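PDB 6EXX: protein PES4 from Saccharomyces cerevisiae, which probably binds RNA, including mRNA 3'-untranslated regions and poly(A) or poly(U) tracts, and is represented here by its fourth RNA recognition motif domain. Local coordinates for residues Thr4-Asn9 and Ser46-Phe51; Arg29-Gln34 and Lys50-Glu55. All blocks are in the same frame, centred on the assembly; numbering follows the deposited sequence.

Contact 1: Thr4-Asn9 and Ser46-Phe51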
ATOM      1  N   THR A   4      -2.857  -1.885 -10.088  1.00 12.06           N
ATOM      2  CA  THR A   4      -3.261  -2.027  -8.700  1.00 10.53           C
ATOM      3  C   THR A   4      -2.209  -2.776  -7.917  1.00 10.37           C
ATOM      4  O   THR A   4      -1.768  -3.849  -8.311  1.00 11.43           O
ATOM      5  CB  THR A   4      -4.606  -2.740  -8.595  1.00 12.54           C
ATOM      6  OG1 THR A   4      -5.561  -2.014  -9.363  1.00 15.93           O
ATOM      7  CG2 THR A   4      -5.080  -2.798  -7.160  1.00 12.13           C
ATOM      8  N   LEU A   5      -1.824  -2.184  -6.793  1.00  8.86           N
ATOM      9  CA  LEU A   5      -0.869  -2.766  -5.873  1.00  8.98           C
ATOM     10  C   LEU A   5      -1.644  -3.301  -4.687  1.00  8.75           C
ATOM     11  O   LEU A   5      -2.233  -2.535  -3.930  1.00  9.58           O
ATOM     12  CB  LEU A   5       0.087  -1.680  -5.401  1.00 10.75           C
ATOM     13  CG  LEU A   5       1.148  -2.086  -4.387  1.00 13.56           C
ATOM     14  CD1 LEU A   5       1.989  -3.220  -4.929  1.00 15.66           C
ATOM     15  CD2 LEU A   5       2.015  -0.894  -4.022  1.00 14.65           C
ATOM     16  N   PHE A   6      -1.646  -4.617  -4.513  1.00  8.56           N
ATOM     17  CA  PHE A   6      -2.259  -5.241  -3.350  1.00  8.89           C
ATOM     18  C   PHE A   6      -1.249  -5.306  -2.216  1.00  8.83           C
ATOM     19  O   PHE A   6      -0.058  -5.555  -2.425  1.00  9.91           O
ATOM     20  CB  PHE A   6      -2.811  -6.624  -3.700  1.00  9.66           C
ATOM     21  CG  PHE A   6      -4.069  -6.557  -4.509  1.00 12.62           C
ATOM     22  CD1 PHE A   6      -4.020  -6.403  -5.881  1.00 15.78           C
ATOM     23  CD2 PHE A   6      -5.304  -6.606  -3.892  1.00 14.63           C
ATOM     24  CE1 PHE A   6      -5.186  -6.331  -6.629  1.00 17.72           C
ATOM     25  CE2 PHE A   6      -6.471  -6.531  -4.632  1.00 17.17           C
ATOM     26  CZ  PHE A   6      -6.403  -6.388  -5.999  1.00 17.94           C
ATOM     27  N   LEU A   7      -1.752  -5.031  -1.020  1.00  8.37           N
ATOM     28  CA  LEU A   7      -0.944  -4.884   0.174  1.00  7.98           C
ATOM     29  C   LEU A   7      -1.490  -5.771   1.278  1.00  8.48           C
ATOM     30  O   LEU A   7      -2.705  -5.865   1.458  1.00  9.71           O
ATOM     31  CB  LEU A   7      -0.993  -3.435   0.662  1.00  9.41           C
ATOM     32  CG  LEU A   7      -0.450  -2.384  -0.296  1.00 10.73           C
ATOM     33  CD1 LEU A   7      -0.669  -0.997   0.263  1.00 11.56           C
ATOM     34  CD2 LEU A   7       1.021  -2.623  -0.603  1.00 12.01           C
ATOM     35  N   GLU A   8      -0.599  -6.396   2.041  1.00  8.15           N
ATOM     36  CA  GLU A   8      -1.002  -7.119   3.229  1.00  8.67           C
ATOM     37  C   GLU A   8       0.128  -7.089   4.254  1.00  8.21           C
ATOM     38  O   GLU A   8       1.203  -6.548   4.008  1.00  8.29           O
ATOM     39  CB  GLU A   8      -1.415  -8.549   2.873  1.00 10.67           C
ATOM     40  CG  GLU A   8      -0.271  -9.410   2.420  1.00 12.33           C
ATOM     41  CD  GLU A   8      -0.676 -10.839   2.151  1.00 15.22           C
ATOM     42  OE1 GLU A   8      -1.778 -11.067   1.613  1.00 17.49           O
ATOM     43  OE2 GLU A   8       0.115 -11.738   2.485  1.00 16.78           O
ATOM     44  N   ASN A   9      -0.141  -7.674   5.413  1.00  8.02           N
ATOM     45  CA  ASN A   9       0.794  -7.621   6.524  1.00  8.17           C
ATOM     46  C   ASN A   9       1.065  -6.169   6.917  1.00  7.71           C
ATOM     47  O   ASN A   9       2.185  -5.825   7.315  1.00  8.37           O
ATOM     48  CB  ASN A   9       2.093  -8.370   6.206  1.00  8.63           C
ATOM     49  CG  ASN A   9       2.725  -8.996   7.439  1.00  9.63           C
ATOM     50  OD1 ASN A   9       2.021  -9.560   8.285  1.00 10.75           O
ATOM     51  ND2 ASN A   9       4.041  -8.902   7.555  1.00  9.97           N
ATOM     52  N   SER A  46      -4.976  -5.350   5.387  1.00  8.74           N
ATOM     53  CA  SER A  46      -4.739  -5.572   3.973  1.00  8.81           C
ATOM     54  C   SER A  46      -5.654  -4.693   3.141  1.00  8.48           C
ATOM     55  O   SER A  46      -6.669  -4.198   3.623  1.00  9.34           O
ATOM     56  CB  SER A  46      -4.963  -7.036   3.620  1.00 10.21           C
ATOM     57  OG  SER A  46      -6.272  -7.436   3.948  1.00 12.62           O
ATOM     58  N   GLY A  47      -5.283  -4.504   1.885  1.00  9.00           N
ATOM     59  CA  GLY A  47      -6.064  -3.705   0.977  1.00 10.02           C
ATOM     60  C   GLY A  47      -5.304  -3.498  -0.307  1.00  9.13           C
ATOM     61  O   GLY A  47      -4.536  -4.372  -0.731  1.00  9.34           O
ATOM     62  N   PHE A  48      -5.500  -2.344  -0.924  1.00  9.46           N
ATOM     63  CA  PHE A  48      -4.835  -2.074  -2.184  1.00  8.92           C
ATOM     64  C   PHE A  48      -4.771  -0.589  -2.458  1.00  9.27           C
ATOM     65  O   PHE A  48      -5.494   0.209  -1.851  1.00  9.80           O
ATOM     66  CB  PHE A  48      -5.551  -2.780  -3.344  1.00  9.94           C
ATOM     67  CG  PHE A  48      -6.970  -2.327  -3.542  1.00 11.42           C
ATOM     68  CD1 PHE A  48      -7.265  -1.219  -4.328  1.00 13.12           C
ATOM     69  CD2 PHE A  48      -8.016  -3.013  -2.952  1.00 13.27           C
ATOM     70  CE1 PHE A  48      -8.572  -0.804  -4.504  1.00 14.52           C
ATOM     71  CE2 PHE A  48      -9.324  -2.604  -3.129  1.00 15.05           C
ATOM     72  CZ  PHE A  48      -9.600  -1.503  -3.907  1.00 15.05           C
ATOM     73  N   ILE A  49      -3.888  -0.230  -3.379  1.00  8.85           N
ATOM     74  CA  ILE A  49      -3.886   1.096  -3.963  1.00  8.52           C
ATOM     75  C   ILE A  49      -4.031   0.911  -5.464  1.00  8.88           C
ATOM     76  O   ILE A  49      -3.243   0.191  -6.092  1.00  9.45           O
ATOM     77  CB  ILE A  49      -2.606   1.901  -3.660  1.00  8.88           C
ATOM     78  CG1 ILE A  49      -2.332   1.948  -2.149  1.00  9.94           C
ATOM     79  CG2 ILE A  49      -2.748   3.293  -4.254  1.00  9.70           C
ATOM     80  CD1 ILE A  49      -0.967   2.535  -1.807  1.00 11.35           C
ATOM     81  N   LYS A  50      -5.040   1.562  -6.034  1.00  8.64           N
ATOM     82  CA  LYS A  50      -5.291   1.504  -7.466  1.00  9.54           C
ATOM     83  C   LYS A  50      -4.730   2.772  -8.076  1.00  9.42           C
ATOM     84  O   LYS A  50      -5.180   3.868  -7.748  1.00 10.94           O
ATOM     85  CB  LYS A  50      -6.782   1.405  -7.770  1.00 10.73           C
ATOM     86  CG  LYS A  50      -7.071   1.200  -9.254  1.00 12.90           C
ATOM     87  CD  LYS A  50      -8.522   1.455  -9.642  1.00 17.48           C
ATOM     88  CE  LYS A  50      -9.500   0.619  -8.870  1.00 20.47           C
ATOM     89  NZ  LYS A  50     -10.879   0.918  -9.340  1.00 21.02           N
ATOM     90  N   PHE A  51      -3.745   2.604  -8.951  1.00  9.66           N
ATOM     91  CA  PHE A  51      -3.065   3.717  -9.602  1.00 10.01           C
ATOM     92  C   PHE A  51      -3.538   3.910 -11.039  1.00 10.68           C
ATOM     93  O   PHE A  51      -4.040   2.986 -11.682  1.00 11.25           O
ATOM     94  CB  PHE A  51      -1.556   3.481  -9.613  1.00  9.54           C
ATOM     95  CG  PHE A  51      -0.942   3.416  -8.246  1.00  8.89           C
ATOM     96  CD1 PHE A  51      -0.568   4.579  -7.590  1.00  9.93           C
ATOM     97  CD2 PHE A  51      -0.724   2.200  -7.624  1.00  8.63           C
ATOM     98  CE1 PHE A  51       0.016   4.523  -6.348  1.00  9.95           C
ATOM     99  CE2 PHE A  51      -0.143   2.151  -6.378  1.00  9.23           C
ATOM    100  CZ  PHE A  51       0.219   3.309  -5.741  1.00  9.08           C
TER
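Phe6 and Phe48 stand beside each other as a non-hydrogen-bonded pair of two antiparallel strands whose short axes run at 160°. The backbone bonds come in two reciprocal pairs, Leu5 with Ile49 and Leu7 with Gly47, each N to O distance being 2.9 Å. Between these pairs, Leu5 O also receives a CA-H contact from Phe48 CA at 3.2 Å.

On the aromatic face, the Phe6 and Phe48 side chains point the same way, but the planes of the Phe6 and Phe48 rings are 48° apart, so the pair is neither a stack nor edge-to-face. Phe48 CB makes the closer approach, a CH-pi contact over the Phe6 ring, 4.2 Å from its centroid. With Phe48 CG between its own backbone N and carbonyl carbon (chi1 62°), the ring leads away from strand 4-8 and CB is the atom over Phe6. Thr4 CG2 packs against Phe48 CB at 3.8 Å, while Thr4 OG1 lies 3.6 Å from Lys50 CG.

Apolar contacts make up the reverse face. Leu7 CD1 meets Ile49 CD1 at 4.1 Å, methyl against methyl, and Leu5 CB reaches the edge of the Phe51 ring at CE2, 4.0 Å away. Helix 54-64 covers this side, Phe61 on Leu5 and Ile60 on Phe51.

Sequence and register identify the central strands of an RNA recognition motif: 4-9 carries most of RNP2 and 46-51 the later part of RNP1. Phe6, second in RNP2, and Phe48, fifth in RNP1, occupy aromatic positions that in canonical members stack on RNA bases, a role that remains inferred here.

Contact 2: Arg29-Gln34 and Lys50-Glu55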
ATOM      1  N   ARG A  29      -1.454  10.838  -7.685  1.00 13.04           N
ATOM      2  CA  ARG A  29      -2.874  10.825  -7.372  1.00 14.12           C
ATOM      3  C   ARG A  29      -3.437   9.449  -7.707  1.00 13.31           C
ATOM      4  O   ARG A  29      -3.746   9.167  -8.861  1.00 13.72           O
ATOM      5  CB  ARG A  29      -3.602  11.896  -8.186  1.00 18.03           C
ATOM      6  CG  ARG A  29      -3.095  13.307  -7.926  1.00 22.86           C
ATOM      7  CD  ARG A  29      -3.891  14.349  -8.698  1.00 28.31           C
ATOM      8  NE  ARG A  29      -3.801  14.155 -10.143  1.00 33.31           N
ATOM      9  CZ  ARG A  29      -4.843  13.926 -10.936  1.00 37.09           C
ATOM     10  NH1 ARG A  29      -6.067  13.861 -10.429  1.00 38.61           N
ATOM     11  NH2 ARG A  29      -4.660  13.762 -12.239  1.00 38.09           N
ATOM     12  N   PRO A  30      -3.552   8.574  -6.698  1.00 13.38           N
ATOM     13  CA  PRO A  30      -4.140   7.263  -6.960  1.00 12.42           C
ATOM     14  C   PRO A  30      -5.625   7.406  -7.244  1.00 12.12           C
ATOM     15  O   PRO A  30      -6.243   8.387  -6.835  1.00 14.40           O
ATOM     16  CB  PRO A  30      -3.915   6.512  -5.648  1.00 13.71           C
ATOM     17  CG  PRO A  30      -3.898   7.585  -4.613  1.00 15.34           C
ATOM     18  CD  PRO A  30      -3.266   8.775  -5.268  1.00 14.41           C
ATOM     19  N   PHE A  31      -6.189   6.438  -7.950  1.00 11.69           N
ATOM     20  CA  PHE A  31      -7.633   6.362  -8.086  1.00 12.41           C
ATOM     21  C   PHE A  31      -8.270   6.028  -6.736  1.00 12.52           C
ATOM     22  O   PHE A  31      -9.333   6.554  -6.408  1.00 15.18           O
ATOM     23  CB  PHE A  31      -8.038   5.304  -9.114  1.00 13.26           C
ATOM     24  CG  PHE A  31      -7.942   5.749 -10.549  1.00 14.74           C
ATOM     25  CD1 PHE A  31      -8.350   7.011 -10.943  1.00 16.06           C
ATOM     26  CD2 PHE A  31      -7.491   4.871 -11.523  1.00 15.26           C
ATOM     27  CE1 PHE A  31      -8.281   7.394 -12.270  1.00 17.03           C
ATOM     28  CE2 PHE A  31      -7.425   5.254 -12.849  1.00 15.59           C
ATOM     29  CZ  PHE A  31      -7.812   6.513 -13.217  1.00 16.01           C
ATOM     30  N   LYS A  32      -7.636   5.147  -5.960  1.00 11.75           N
ATOM     31  CA  LYS A  32      -8.223   4.706  -4.699  1.00 12.45           C
ATOM     32  C   LYS A  32      -7.155   4.135  -3.779  1.00 11.00           C
ATOM     33  O   LYS A  32      -6.327   3.357  -4.217  1.00 11.46           O
ATOM     34  CB  LYS A  32      -9.281   3.626  -4.964  1.00 15.80           C
ATOM     35  CG  LYS A  32     -10.070   3.197  -3.730  1.00 20.06           C
ATOM     36  CD  LYS A  32     -11.157   4.209  -3.392  1.00 24.54           C
ATOM     37  CE  LYS A  32     -12.046   3.729  -2.256  1.00 27.88           C
ATOM     38  NZ  LYS A  32     -11.355   3.792  -0.940  1.00 29.81           N
ATOM     39  N   ILE A  33      -7.209   4.511  -2.505  1.00 11.27           N
ATOM     40  CA  ILE A  33      -6.477   3.819  -1.450  1.00 10.69           C
ATOM     41  C   ILE A  33      -7.530   3.161  -0.590  1.00 11.25           C
ATOM     42  O   ILE A  33      -8.429   3.838  -0.104  1.00 12.98           O
ATOM     43  CB  ILE A  33      -5.648   4.778  -0.584  1.00 12.35           C
ATOM     44  CG1 ILE A  33      -4.605   5.471  -1.451  1.00 13.38           C
ATOM     45  CG2 ILE A  33      -4.991   4.021   0.572  1.00 12.93           C
ATOM     46  CD1 ILE A  33      -3.808   6.551  -0.729  1.00 14.34           C
ATOM     47  N   GLN A  34      -7.447   1.852  -0.408  1.00 11.18           N
ATOM     48  CA  GLN A  34      -8.482   1.128   0.308  1.00 12.82           C
ATOM     49  C   GLN A  34      -7.879   0.064   1.206  1.00 12.08           C
ATOM     50  O   GLN A  34      -7.335  -0.919   0.722  1.00 13.88           O
ATOM     51  CB  GLN A  34      -9.425   0.471  -0.696  1.00 15.51           C
ATOM     52  CG  GLN A  34     -10.537  -0.353  -0.063  1.00 17.89           C
ATOM     53  CD  GLN A  34     -11.708  -0.544  -0.998  1.00 20.39           C
ATOM     54  OE1 GLN A  34     -12.181   0.408  -1.613  1.00 22.33           O
ATOM     55  NE2 GLN A  34     -12.173  -1.777  -1.121  1.00 20.39           N
ATOM     56  N   LYS A  50      -5.040   1.562  -6.034  1.00  8.64           N
ATOM     57  CA  LYS A  50      -5.291   1.504  -7.466  1.00  9.54           C
ATOM     58  C   LYS A  50      -4.730   2.772  -8.076  1.00  9.42           C
ATOM     59  O   LYS A  50      -5.180   3.868  -7.748  1.00 10.94           O
ATOM     60  CB  LYS A  50      -6.782   1.405  -7.770  1.00 10.73           C
ATOM     61  CG  LYS A  50      -7.071   1.200  -9.254  1.00 12.90           C
ATOM     62  CD  LYS A  50      -8.522   1.455  -9.642  1.00 17.48           C
ATOM     63  CE  LYS A  50      -9.500   0.619  -8.870  1.00 20.47           C
ATOM     64  NZ  LYS A  50     -10.879   0.918  -9.340  1.00 21.02           N
ATOM     65  N   PHE A  51      -3.745   2.604  -8.951  1.00  9.66           N
ATOM     66  CA  PHE A  51      -3.065   3.717  -9.602  1.00 10.01           C
ATOM     67  C   PHE A  51      -3.538   3.910 -11.039  1.00 10.68           C
ATOM     68  O   PHE A  51      -4.040   2.986 -11.682  1.00 11.25           O
ATOM     69  CB  PHE A  51      -1.556   3.481  -9.613  1.00  9.54           C
ATOM     70  CG  PHE A  51      -0.942   3.416  -8.246  1.00  8.89           C
ATOM     71  CD1 PHE A  51      -0.568   4.579  -7.590  1.00  9.93           C
ATOM     72  CD2 PHE A  51      -0.724   2.200  -7.624  1.00  8.63           C
ATOM     73  CE1 PHE A  51       0.016   4.523  -6.348  1.00  9.95           C
ATOM     74  CE2 PHE A  51      -0.143   2.151  -6.378  1.00  9.23           C
ATOM     75  CZ  PHE A  51       0.219   3.309  -5.741  1.00  9.08           C
ATOM     76  N   ARG A  52      -3.352   5.125 -11.542  1.00 11.70           N
ATOM     77  CA  ARG A  52      -3.727   5.464 -12.904  1.00 12.41           C
ATOM     78  C   ARG A  52      -2.859   4.788 -13.955  1.00 13.43           C
ATOM     79  O   ARG A  52      -3.303   4.599 -15.084  1.00 15.03           O
ATOM     80  CB  ARG A  52      -3.657   6.976 -13.088  1.00 13.57           C
ATOM     81  CG  ARG A  52      -4.574   7.740 -12.173  1.00 16.31           C
ATOM     82  CD  ARG A  52      -4.196   9.211 -12.105  1.00 19.10           C
ATOM     83  NE  ARG A  52      -5.062   9.940 -11.184  1.00 22.49           N
ATOM     84  CZ  ARG A  52      -6.234  10.470 -11.511  1.00 25.77           C
ATOM     85  NH1 ARG A  52      -6.701  10.365 -12.748  1.00 26.98           N
ATOM     86  NH2 ARG A  52      -6.943  11.110 -10.595  1.00 27.39           N
ATOM     87  N   ASN A  53      -1.628   4.448 -13.595  1.00 13.64           N
ATOM     88  CA  ASN A  53      -0.704   3.847 -14.540  1.00 14.09           C
ATOM     89  C   ASN A  53       0.412   3.136 -13.789  1.00 13.54           C
ATOM     90  O   ASN A  53       0.544   3.259 -12.564  1.00 12.55           O
ATOM     91  CB  ASN A  53      -0.143   4.896 -15.509  1.00 15.32           C
ATOM     92  CG  ASN A  53       0.430   6.094 -14.797  1.00 16.99           C
ATOM     93  OD1 ASN A  53       1.330   5.965 -13.966  1.00 17.33           O
ATOM     94  ND2 ASN A  53      -0.093   7.275 -15.114  1.00 20.14           N
ATOM     95  N   PHE A  54       1.216   2.387 -14.528  1.00 13.96           N
ATOM     96  CA  PHE A  54       2.261   1.575 -13.934  1.00 13.59           C
ATOM     97  C   PHE A  54       3.399   2.443 -13.412  1.00 11.70           C
ATOM     98  O   PHE A  54       4.070   2.073 -12.463  1.00 10.91           O
ATOM     99  CB  PHE A  54       2.779   0.567 -14.959  1.00 15.89           C
ATOM    100  CG  PHE A  54       3.662  -0.489 -14.371  1.00 16.63           C
ATOM    101  CD1 PHE A  54       3.168  -1.386 -13.432  1.00 19.57           C
ATOM    102  CD2 PHE A  54       4.989  -0.585 -14.747  1.00 15.27           C
ATOM    103  CE1 PHE A  54       3.981  -2.361 -12.887  1.00 20.82           C
ATOM    104  CE2 PHE A  54       5.808  -1.567 -14.214  1.00 16.82           C
ATOM    105  CZ  PHE A  54       5.305  -2.452 -13.279  1.00 19.45           C
ATOM    106  N   GLU A  55       3.619   3.589 -14.046  1.00 13.32           N
ATOM    107  CA  GLU A  55       4.657   4.518 -13.622  1.00 14.55           C
ATOM    108  C   GLU A  55       4.419   4.992 -12.188  1.00 12.99           C
ATOM    109  O   GLU A  55       5.325   4.973 -11.358  1.00 13.30           O
ATOM    110  CB  GLU A  55       4.711   5.712 -14.578  1.00 18.65           C
ATOM    111  CG  GLU A  55       5.311   5.402 -15.947  1.00 21.94           C
ATOM    112  CD  GLU A  55       4.372   4.671 -16.891  1.00 24.69           C
ATOM    113  OE1 GLU A  55       3.139   4.720 -16.699  1.00 25.70           O
ATOM    114  OE2 GLU A  55       4.879   4.057 -17.859  1.00 27.59           O
TER
HETATM  115  O   HOH W   1      -2.089   7.057  -9.869  1.00 13.24           O
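Arg52 lies against both Phe31 and Arg29, just past the point where strands 32-39 and 44-51 of the RNA recognition motif hairpin pair through a classic beta bulge. The evidence for the bulge is that Phe31 and Lys32 both face Lys50: Lys50 O accepts from Lys32 N and, weakly, from Phe31 N at 2.8 Å, and Lys50 N returns a bond to Lys32 O.

The Arg52 side chain can be followed outward. CB touches the rim of the Phe31 ring at CE2, 4.1 Å away. CG, anti to the carbonyl carbon (chi1 -60°), sits over the centre of that ring, 3.7 Å from its centroid in a CH-pi contact. CD passes close to Arg29 O, and Arg52 NE then donates to Arg29 O at 2.8 Å. That bond, bent to 142° at the hydrogen, fixes the guanidinium, whose plane the acceptor lies near. At the tip, the guanidinium lies between two groups. Phe31 CE1 lies over the rim of one face, 3.4 Å from Arg52 NH1, and Arg29 NH2 is over the centre of the opposite face. Arg52 NH2 and Arg29 NH1 make a like-charge approach of two donors, not a bond, and their 2.9 Å separation is doubtful. An alanine here, lacking CG and NE, would probably leave Arg29 O with one bond fewer, the water's remaining, and the Phe31 ring freer to turn.

Pro30 CB packs obliquely near the Phe51 ring. One water also ties the backbones together, donating to Arg29 O and accepting from Arg52 N at 2.9 Å.

Contacts 1 and 2 have centres 10 Å apart and share Lys50 and Phe51, at the end of strand 44-51. Along the chain, 4-9 comes first, then 29-34, and both contacts finish on the same stretch, 46-51 and 50-55. Strand 44-51 lies between 3-10 and 32-39 in one antiparallel sheet. Direct links join the two: Phe48 N is 2.8 Å from Gln34 O, a probable hydrogen bond, and Ile49 CG2 packs on Pro30 CB. Contact 1 holds the aromatic positions of the probable RNA-binding face, whereas contact 2, at the sheet's end, joins edge strand 32-39 to the end of strand 44-51, where the chain leaves for helix 54-64.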